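Local coordinates for protein alpha-L-rhamnosidase (Streptomyces avermitilis, PDB 3W5N) that hydrolyses terminal non-reducing alpha-L-rhamnose residues from alpha-L-rhamnosides, releasing rhamnose from citrus flavonoids and the arabinogalactan-protein gum arabic, at residues R160-L165 with S217-L222; A183-G188 with G267-D272; R16-D21 with Y356-V361. All coordinates share one frame; numbering follows the deposited sequence.

Interaction 1 (R160-L165 with S217-L222); sequences RRTVDL and SGNNTL. With RAM (alpha-L-rhamnopyranose), chain F.
The hydroxyl of T162 is gripped twice. Across the strands, T162 OG1 hydrogen-bonds T221 OG1 at 3.2 Å. On its other partner, a bound rhamnose, T162 OG1 lies 3.0 Å from RAM O4. Either oxygen of each pair could be the donor. Both threonines place OG1 beside their own backbone N (chi1 -59° at T162), which turns the two hydroxyls toward each other over a non-hydrogen-bonded pair. The same torsion sends T162 CG2 to N219 CB, 3.9 Å away. The T221 methyl lies under one face of the R160 guanidinium, with T221 CG2 3.6 Å from R160 NH1; the arginine reaches it by a bend at chi3 (51°), and its polar edge is taken up by D275 in a salt bridge and by the carbonyls of E270 and W268.

Backbone evidence fixes the strands as antiparallel. R161, V163 and L165 each form a reciprocal pair of N-H...O bonds, with L222, N220 and G218 respectively, and the shortest is L222 N to R161 O at 2.7 Å. L165 N meets G218 O from well above the carbonyl plane (44°). On this other face, L165 CD1 crosses the N220 amide, 3.5 Å from N220 ND2, while L165 and L222 touch strand 235-244 of the second CBM67 sheet. That face is mainly aliphatic, the N220 amide being satisfied by H216 O and, weakly, G218 O. On the outer face, T162 OG1, steadied by T221 OG1, meets a rhamnose distinct from the calcium-linked one, whose modelled position is not fully certain.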
loop_
_atom_site.group_PDB
_atom_site.type_symbol
_atom_site.label_atom_id
_atom_site.label_comp_id
_atom_site.label_asym_id
_atom_site.label_seq_id
_atom_site.Cartn_x
_atom_site.Cartn_y
_atom_site.Cartn_z
ATOM N N ARG A 160 30.333 1.477 37.704
ATOM C CA ARG A 160 31.570 0.935 37.155
ATOM C C ARG A 160 31.686 -0.554 37.383
ATOM O O ARG A 160 31.240 -1.077 38.414
ATOM C CB ARG A 160 32.788 1.610 37.806
ATOM C CG ARG A 160 33.121 2.975 37.230
ATOM C CD ARG A 160 34.312 3.621 37.935
ATOM N NE ARG A 160 35.464 2.729 38.007
ATOM C CZ ARG A 160 36.456 2.700 37.119
ATOM N NH1 ARG A 160 36.443 3.533 36.087
ATOM N NH2 ARG A 160 37.455 1.839 37.265
ATOM N N ARG A 161 32.316 -1.225 36.428
ATOM C CA ARG A 161 32.610 -2.642 36.567
ATOM C C ARG A 161 33.855 -2.933 35.751
ATOM O O ARG A 161 33.944 -2.514 34.608
ATOM C CB ARG A 161 31.444 -3.442 36.010
ATOM C CG ARG A 161 31.659 -4.932 35.910
ATOM C CD ARG A 161 31.376 -5.570 37.240
ATOM N NE ARG A 161 31.121 -6.989 37.098
ATOM C CZ ARG A 161 31.965 -7.943 37.469
ATOM N NH1 ARG A 161 33.147 -7.632 38.024
ATOM N NH2 ARG A 161 31.616 -9.220 37.296
ATOM N N THR A 162 34.811 -3.624 36.350
ATOM C CA THR A 162 35.939 -4.151 35.584
ATOM C C THR A 162 35.798 -5.655 35.517
ATOM O O THR A 162 35.712 -6.320 36.559
ATOM C CB THR A 162 37.289 -3.796 36.219
ATOM O OG1 THR A 162 37.396 -2.372 36.307
ATOM C CG2 THR A 162 38.428 -4.346 35.364
ATOM N N VAL A 163 35.791 -6.175 34.293
ATOM C CA VAL A 163 35.609 -7.605 34.064
ATOM C C VAL A 163 36.746 -8.196 33.245
ATOM O O VAL A 163 37.251 -7.557 32.327
ATOM C CB VAL A 163 34.267 -7.908 33.381
ATOM C CG1 VAL A 163 33.143 -7.719 34.376
ATOM C CG2 VAL A 163 34.068 -7.057 32.130
ATOM N N ASP A 164 37.141 -9.411 33.615
ATOM C CA ASP A 164 38.255 -10.116 32.994
ATOM C C ASP A 164 37.683 -11.009 31.884
ATOM O O ASP A 164 37.094 -12.064 32.154
ATOM C CB ASP A 164 38.983 -10.943 34.063
ATOM C CG ASP A 164 40.277 -11.577 33.560
ATOM O OD1 ASP A 164 40.575 -11.521 32.349
ATOM O OD2 ASP A 164 41.011 -12.144 34.399
ATOM N N LEU A 165 37.840 -10.574 30.638
ATOM C CA LEU A 165 37.211 -11.260 29.504
ATOM C C LEU A 165 38.063 -12.395 28.944
ATOM O O LEU A 165 39.290 -12.359 29.050
ATOM C CB LEU A 165 36.863 -10.258 28.402
ATOM C CG LEU A 165 35.906 -9.129 28.826
ATOM C CD1 LEU A 165 35.505 -8.323 27.603
ATOM C CD2 LEU A 165 34.668 -9.662 29.555
ATOM N N SER A 217 40.660 -9.148 25.362
ATOM C CA SER A 217 40.817 -10.126 26.428
ATOM C C SER A 217 41.392 -9.444 27.671
ATOM O O SER A 217 42.008 -8.376 27.577
ATOM C CB SER A 217 41.741 -11.262 25.978
ATOM O OG SER A 217 43.093 -10.837 26.083
ATOM N N GLY A 218 41.203 -10.074 28.828
ATOM C CA GLY A 218 41.707 -9.522 30.081
ATOM C C GLY A 218 40.772 -8.432 30.581
ATOM O O GLY A 218 39.588 -8.421 30.243
ATOM N N ASN A 219 41.306 -7.507 31.375
ATOM C CA ASN A 219 40.484 -6.521 32.091
ATOM C C ASN A 219 39.930 -5.429 31.184
ATOM O O ASN A 219 40.690 -4.733 30.518
ATOM C CB ASN A 219 41.282 -5.884 33.250
ATOM C CG ASN A 219 41.425 -6.807 34.468
ATOM O OD1 ASN A 219 42.358 -6.652 35.269
ATOM N ND2 ASN A 219 40.499 -7.739 34.628
ATOM N N ASN A 220 38.602 -5.290 31.178
ATOM C CA ASN A 220 37.885 -4.243 30.439
ATOM C C ASN A 220 37.063 -3.475 31.460
ATOM O O ASN A 220 36.406 -4.090 32.308
ATOM C CB ASN A 220 36.915 -4.848 29.416
ATOM C CG ASN A 220 37.611 -5.545 28.261
ATOM O OD1 ASN A 220 37.452 -5.136 27.111
ATOM N ND2 ASN A 220 38.367 -6.600 28.546
ATOM N N THR A 221 37.079 -2.153 31.378
ATOM C CA THR A 221 36.310 -1.332 32.314
ATOM C C THR A 221 35.064 -0.779 31.682
ATOM O O THR A 221 35.125 -0.049 30.698
ATOM C CB THR A 221 37.159 -0.210 32.895
ATOM O OG1 THR A 221 38.229 -0.807 33.645
ATOM C CG2 THR A 221 36.311 0.712 33.816
ATOM N N LEU A 222 33.923 -1.183 32.230
ATOM C CA LEU A 222 32.635 -0.713 31.770
ATOM C C LEU A 222 32.185 0.384 32.726
ATOM O O LEU A 222 32.352 0.258 33.932
ATOM C CB LEU A 222 31.619 -1.872 31.750
ATOM C CG LEU A 222 32.098 -3.189 31.121
ATOM C CD1 LEU A 222 31.050 -4.294 31.206
ATOM C CD2 LEU A 222 32.522 -2.949 29.681
HETATM C C1 RAM F . 43.062 -2.063 39.888
HETATM C C2 RAM F . 42.127 -0.822 39.814
HETATM C C3 RAM F . 41.631 -0.860 38.361
HETATM C C4 RAM F . 40.792 -2.118 38.086
HETATM C C5 RAM F . 41.622 -3.384 38.394
HETATM C C6 RAM F . 40.772 -4.655 38.356
HETATM O O1 RAM F . 44.142 -2.075 38.924
HETATM O O2 RAM F . 41.188 -1.147 40.841
HETATM O O3 RAM F . 40.938 0.326 37.961
HETATM O O4 RAM F . 40.315 -2.079 36.727
HETATM O O5 RAM F . 42.292 -3.275 39.684
#

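Interaction 2 (A183-G188 with G267-D272); sequences AVSVDG and GWREPD. With RAM (alpha-L-rhamnopyranose), chain F.
A tight beta hairpin of the CBM67 module, joining strands 181-186 and 189-193, is braced here by the loop 267-272. R269 comes from the last inner position of a type I turn, G267 to E270, and runs extended along the hairpin strand. In the modelled conformer of S185, one of two, R269 NH1 donates to S185 OG at 3.1 Å, almost straight (169°) and in the guanidinium plane. R269 NH1 also reaches A183 O at 3.2 Å, approaching from above that carbonyl's plane, and NH2 adds a weak bond to the same oxygen. W268 CZ2 leans over one guanidinium face near its rim; the in-plane partners S185 OG and A183 O fix the group's rotation.

One water ties the turn to the arginine backbone: it accepts from G188 N at 2.9 Å and donates to R269 O at 2.8 Å. In the same serine conformer it also accepts from S185 OG at 2.8 Å. P271 CG packs 3.8 Å from D187 OD1, and the aspartate's carboxylate is held by H216 and the amide of T221. A CB at G188 would run into E270 OE1. D187-G188, with both phi positive (46° and 88°), fits the Asn/Asp-Gly type I' turn of two-residue beta hairpins.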
loop_
_atom_site.group_PDB
_atom_site.type_symbol
_atom_site.label_atom_id
_atom_site.label_comp_id
_atom_site.label_asym_id
_atom_site.label_seq_id
_atom_site.Cartn_x
_atom_site.Cartn_y
_atom_site.Cartn_z
ATOM N N ALA A 183 24.299 6.449 29.525
ATOM C CA ALA A 183 25.447 6.618 28.638
ATOM C C ALA A 183 26.478 5.590 29.096
ATOM O O ALA A 183 26.872 5.581 30.272
ATOM C CB ALA A 183 25.993 8.032 28.750
ATOM N N VAL A 184 26.882 4.708 28.185
ATOM C CA VAL A 184 27.744 3.584 28.534
ATOM C C VAL A 184 29.051 3.665 27.753
ATOM O O VAL A 184 29.046 4.043 26.575
ATOM C CB VAL A 184 27.029 2.217 28.351
ATOM C CG1 VAL A 184 26.395 2.086 26.957
ATOM C CG2 VAL A 184 27.952 1.053 28.676
ATOM N N SER A 185 30.146 3.345 28.439
ATOM C CA SER A 185 31.488 3.387 27.860
ATOM C C SER A 185 32.258 2.104 28.143
ATOM O O SER A 185 31.980 1.400 29.121
ATOM C CB SER A 185 32.280 4.598 28.383
ATOM O OG SER A 185 32.511 4.530 29.785
ATOM N N VAL A 186 33.225 1.796 27.272
ATOM C CA VAL A 186 34.176 0.705 27.496
ATOM C C VAL A 186 35.591 1.295 27.456
ATOM O O VAL A 186 35.952 1.976 26.488
ATOM C CB VAL A 186 34.073 -0.417 26.434
ATOM C CG1 VAL A 186 34.987 -1.582 26.816
ATOM C CG2 VAL A 186 32.639 -0.906 26.295
ATOM N N ASP A 187 36.372 1.034 28.503
ATOM C CA ASP A 187 37.743 1.563 28.647
ATOM C C ASP A 187 37.815 3.061 28.319
ATOM O O ASP A 187 38.794 3.540 27.715
ATOM C CB ASP A 187 38.746 0.765 27.785
ATOM C CG ASP A 187 39.091 -0.618 28.377
ATOM O OD1 ASP A 187 38.658 -0.956 29.503
ATOM O OD2 ASP A 187 39.829 -1.374 27.705
ATOM N N GLY A 188 36.772 3.787 28.719
ATOM C CA GLY A 188 36.714 5.228 28.552
ATOM C C GLY A 188 36.141 5.732 27.232
ATOM O O GLY A 188 36.012 6.942 27.049
ATOM N N GLY A 267 37.618 11.324 34.648
ATOM C CA GLY A 267 38.444 10.147 34.551
ATOM C C GLY A 267 37.695 8.946 35.085
ATOM O O GLY A 267 38.217 7.840 35.040
ATOM N N TRP A 268 36.471 9.165 35.583
ATOM C CA TRP A 268 35.674 8.082 36.207
ATOM C C TRP A 268 35.306 6.964 35.247
ATOM O O TRP A 268 34.954 5.869 35.688
ATOM C CB TRP A 268 34.413 8.621 36.898
ATOM C CG TRP A 268 33.344 9.020 35.935
ATOM C CD1 TRP A 268 33.225 10.230 35.292
ATOM C CD2 TRP A 268 32.241 8.220 35.497
ATOM N NE1 TRP A 268 32.119 10.220 34.475
ATOM C CE2 TRP A 268 31.498 9.000 34.581
ATOM C CE3 TRP A 268 31.815 6.912 35.775
ATOM C CZ2 TRP A 268 30.350 8.522 33.951
ATOM C CZ3 TRP A 268 30.666 6.431 35.137
ATOM C CH2 TRP A 268 29.951 7.236 34.238
ATOM N N ARG A 269 35.360 7.228 33.942
ATOM C CA ARG A 269 35.138 6.177 32.966
ATOM C C ARG A 269 36.408 5.391 32.647
ATOM O O ARG A 269 36.335 4.360 32.006
ATOM C CB ARG A 269 34.498 6.727 31.689
ATOM C CG ARG A 269 33.135 7.371 31.910
ATOM C CD ARG A 269 32.497 7.791 30.590
ATOM N NE ARG A 269 31.141 8.297 30.790
ATOM C CZ ARG A 269 30.009 7.574 30.726
ATOM N NH1 ARG A 269 30.021 6.270 30.463
ATOM N NH2 ARG A 269 28.843 8.178 30.945
ATOM N N GLU A 270 37.564 5.869 33.106
ATOM C CA GLU A 270 38.844 5.237 32.736
ATOM C C GLU A 270 39.154 3.989 33.562
ATOM O O GLU A 270 38.783 3.924 34.747
ATOM C CB GLU A 270 40.003 6.229 32.891
ATOM C CG GLU A 270 39.854 7.516 32.086
ATOM C CD GLU A 270 39.806 7.291 30.578
ATOM O OE1 GLU A 270 40.391 6.306 30.078
ATOM O OE2 GLU A 270 39.183 8.112 29.881
ATOM N N PRO A 271 39.876 3.021 32.971
ATOM C CA PRO A 271 40.274 1.804 33.680
ATOM C C PRO A 271 40.892 2.008 35.063
ATOM O O PRO A 271 40.479 1.321 35.998
ATOM C CB PRO A 271 41.279 1.161 32.723
ATOM C CG PRO A 271 40.745 1.529 31.385
ATOM C CD PRO A 271 40.165 2.909 31.522
ATOM N N ASP A 272 41.831 2.944 35.211
ATOM C CA ASP A 272 42.586 3.025 36.475
ATOM C C ASP A 272 42.016 3.947 37.562
ATOM O O ASP A 272 42.666 4.192 38.580
ATOM C CB ASP A 272 44.073 3.296 36.222
ATOM C CG ASP A 272 44.825 2.046 35.758
ATOM O OD1 ASP A 272 44.349 0.911 36.014
ATOM O OD2 ASP A 272 45.903 2.192 35.135
HETATM C C1 RAM F . 43.062 -2.063 39.888
HETATM C C2 RAM F . 42.127 -0.822 39.814
HETATM C C3 RAM F . 41.631 -0.860 38.361
HETATM C C4 RAM F . 40.792 -2.118 38.086
HETATM C C5 RAM F . 41.622 -3.384 38.394
HETATM C C6 RAM F . 40.772 -4.655 38.356
HETATM O O1 RAM F . 44.142 -2.075 38.924
HETATM O O2 RAM F . 41.188 -1.147 40.841
HETATM O O3 RAM F . 40.938 0.326 37.961
HETATM O O4 RAM F . 40.315 -2.079 36.727
HETATM O O5 RAM F . 42.292 -3.275 39.684
HETATM O O HOH W 1 34.609 2.856 30.414
HETATM O O HOH W 2 36.776 8.723 29.372
#

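Interaction 3 (R16-D21 with Y356-V361); sequences RPLGLD and YQTYDV. With NA (sodium ion), chain M.
With chi1 at 79°, the Y356 ring stands between its own backbone N and carbonyl carbon, and with chi1 at -77° the D21 carboxylate swings beside its backbone N; the two groups then approach from opposite directions. Y356 OH donates to D21 OD2 at 2.6 Å, on the syn side and 26° out of the carboxylate plane. The hydroxyl is also bonded to L112 N, and weak bonds from the amides of G111 and M113 reach the carboxylate. An alanine at D21 removes both carboxylate oxygens and would probably leave the Y356 hydroxyl without its acceptor and the two weakly bonded amides without this partner.

This is an interdomain seam, in which a loop of the N-terminal immunoglobulin-like domain meets strand 353-360 of the rhamnosidase N-terminal domain. Apolar contact comes from L18, whose CG lies 3.9 Å from T358 CG2 and whose CD2 lies 3.7 Å from T358 O. G19 CA fits 3.4 Å from T358 OG1, where a CB would clash.

A sodium ion is octahedrally surrounded by L18 O, at 2.4 Å, and five waters. One of these accepts from T358 N at 2.9 Å, linking the ion to the strand through solvent.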
loop_
_atom_site.group_PDB
_atom_site.type_symbol
_atom_site.label_atom_id
_atom_site.label_comp_id
_atom_site.label_asym_id
_atom_site.label_seq_id
_atom_site.Cartn_x
_atom_site.Cartn_y
_atom_site.Cartn_z
ATOM N N ARG A 16 -4.066 -14.904 -18.749
ATOM C CA ARG A 16 -3.332 -16.090 -18.258
ATOM C C ARG A 16 -3.039 -16.095 -16.745
ATOM O O ARG A 16 -1.886 -16.220 -16.340
ATOM C CB ARG A 16 -2.024 -16.298 -19.045
ATOM C CG ARG A 16 -2.190 -16.509 -20.548
ATOM C CD ARG A 16 -0.834 -16.529 -21.267
ATOM N NE ARG A 16 -0.201 -15.211 -21.229
ATOM C CZ ARG A 16 -0.438 -14.227 -22.099
ATOM N NH1 ARG A 16 -1.272 -14.400 -23.124
ATOM N NH2 ARG A 16 0.178 -13.065 -21.948
ATOM N N PRO A 17 -4.078 -15.981 -15.907
ATOM C CA PRO A 17 -3.787 -16.040 -14.467
ATOM C C PRO A 17 -3.236 -17.414 -14.081
ATOM O O PRO A 17 -3.691 -18.430 -14.598
ATOM C CB PRO A 17 -5.143 -15.811 -13.811
ATOM C CG PRO A 17 -6.174 -16.059 -14.870
ATOM C CD PRO A 17 -5.511 -15.814 -16.199
ATOM N N LEU A 18 -2.245 -17.412 -13.201
ATOM C CA LEU A 18 -1.586 -18.618 -12.728
ATOM C C LEU A 18 -1.840 -18.745 -11.231
ATOM O O LEU A 18 -1.468 -17.861 -10.449
ATOM C CB LEU A 18 -0.079 -18.526 -13.005
ATOM C CG LEU A 18 0.838 -19.681 -12.598
ATOM C CD1 LEU A 18 0.523 -20.939 -13.383
ATOM C CD2 LEU A 18 2.303 -19.325 -12.839
ATOM N N GLY A 19 -2.451 -19.849 -10.816
ATOM C CA GLY A 19 -2.779 -20.032 -9.402
ATOM C C GLY A 19 -4.063 -19.297 -9.028
ATOM O O GLY A 19 -4.122 -18.631 -7.999
ATOM N N LEU A 20 -5.084 -19.409 -9.874
ATOM C CA LEU A 20 -6.381 -18.785 -9.637
ATOM C C LEU A 20 -7.333 -19.821 -9.047
ATOM O O LEU A 20 -7.609 -20.848 -9.685
ATOM C CB LEU A 20 -6.947 -18.201 -10.947
ATOM C CG LEU A 20 -8.378 -17.652 -10.948
ATOM C CD1 LEU A 20 -8.510 -16.419 -10.060
ATOM C CD2 LEU A 20 -8.797 -17.313 -12.375
ATOM N N ASP A 21 -7.828 -19.558 -7.839
ATOM C CA ASP A 21 -8.635 -20.552 -7.129
ATOM C C ASP A 21 -10.159 -20.357 -7.228
ATOM O O ASP A 21 -10.914 -21.140 -6.639
ATOM C CB ASP A 21 -8.192 -20.661 -5.661
ATOM C CG ASP A 21 -6.899 -21.455 -5.492
ATOM O OD1 ASP A 21 -6.490 -22.157 -6.441
ATOM O OD2 ASP A 21 -6.289 -21.378 -4.409
ATOM N N TYR A 356 -1.200 -16.740 -0.915
ATOM C CA TYR A 356 -0.097 -17.541 -1.432
ATOM C C TYR A 356 0.105 -17.266 -2.908
ATOM O O TYR A 356 -0.827 -16.853 -3.617
ATOM C CB TYR A 356 -0.258 -19.055 -1.156
ATOM C CG TYR A 356 -1.207 -19.780 -2.097
ATOM C CD1 TYR A 356 -0.737 -20.319 -3.309
ATOM C CD2 TYR A 356 -2.558 -19.940 -1.772
ATOM C CE1 TYR A 356 -1.591 -20.976 -4.182
ATOM C CE2 TYR A 356 -3.427 -20.598 -2.640
ATOM C CZ TYR A 356 -2.927 -21.120 -3.827
ATOM O OH TYR A 356 -3.746 -21.746 -4.709
ATOM N N GLN A 357 1.341 -17.486 -3.350
ATOM C CA GLN A 357 1.755 -17.230 -4.729
ATOM C C GLN A 357 2.077 -18.542 -5.432
ATOM O O GLN A 357 2.558 -19.505 -4.803
ATOM C CB GLN A 357 2.991 -16.296 -4.774
ATOM C CG GLN A 357 2.804 -14.889 -4.170
ATOM C CD GLN A 357 2.526 -14.909 -2.660
ATOM O OE1 GLN A 357 3.269 -15.502 -1.898
ATOM N NE2 GLN A 357 1.435 -14.280 -2.242
ATOM N N THR A 358 1.837 -18.556 -6.747
ATOM C CA THR A 358 2.132 -19.718 -7.589
ATOM C C THR A 358 3.106 -19.267 -8.666
ATOM O O THR A 358 2.848 -18.265 -9.340
ATOM C CB THR A 358 0.848 -20.225 -8.281
ATOM O OG1 THR A 358 -0.125 -20.549 -7.288
ATOM C CG2 THR A 358 1.151 -21.462 -9.153
ATOM N N TYR A 359 4.218 -19.995 -8.810
ATOM C CA TYR A 359 5.244 -19.660 -9.780
ATOM C C TYR A 359 5.498 -20.841 -10.698
ATOM O O TYR A 359 5.565 -21.976 -10.243
ATOM C CB TYR A 359 6.553 -19.306 -9.073
ATOM C CG TYR A 359 6.431 -18.164 -8.090
ATOM C CD1 TYR A 359 6.379 -16.833 -8.541
ATOM C CD2 TYR A 359 6.373 -18.408 -6.722
ATOM C CE1 TYR A 359 6.267 -15.775 -7.634
ATOM C CE2 TYR A 359 6.257 -17.360 -5.811
ATOM C CZ TYR A 359 6.217 -16.051 -6.279
ATOM O OH TYR A 359 6.090 -15.017 -5.369
ATOM N N ASP A 360 5.676 -20.546 -11.982
ATOM C CA ASP A 360 6.087 -21.550 -12.954
ATOM C C ASP A 360 7.616 -21.679 -12.906
ATOM O O ASP A 360 8.330 -20.726 -13.254
ATOM C CB ASP A 360 5.612 -21.118 -14.340
ATOM C CG ASP A 360 6.071 -22.051 -15.455
ATOM O OD1 ASP A 360 6.945 -22.916 -15.240
ATOM O OD2 ASP A 360 5.517 -21.929 -16.561
ATOM N N VAL A 361 8.117 -22.837 -12.468
ATOM C CA VAL A 361 9.570 -23.071 -12.358
ATOM C C VAL A 361 10.010 -24.293 -13.167
ATOM O O VAL A 361 11.041 -24.907 -12.886
ATOM C CB VAL A 361 10.059 -23.165 -10.886
ATOM C CG1 VAL A 361 9.814 -21.839 -10.148
ATOM C CG2 VAL A 361 9.367 -24.321 -10.157
HETATM NA NA NA M . -1.307 -15.604 -9.575
HETATM O O HOH W 3 -2.700 -15.014 -11.315
HETATM O O HOH W 4 -1.632 -18.368 -6.336
HETATM O O HOH W 5 -3.080 -15.710 -7.905
HETATM O O HOH W 6 0.046 -16.498 -7.743
HETATM O O HOH W 7 -0.984 -13.404 -8.885
HETATM O O HOH W 8 0.538 -15.168 -11.014
#

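Interactions 1 and 2 belong to one five-stranded sheet of CBM67, where strand 218-227 lies between 156-165 and 181-186; their centres are 10 Å apart, and R160 and D187 join them directly. Interaction 3 stands about 58 Å from interaction 1 between centres, at a junction of two other domains. Interaction 1 turns V163, L165 and L222 to the sandwich interior and its threonines to the sugar. Interaction 2 buries A183 and S185 but leaves E270 exposed, while interaction 3 buries G19, Y356 and T358 at the seam. Regular strand pairing dominates the first, an arginine and bridging waters the second, a tyrosine-carboxylate bond and a hydrated sodium ion the third.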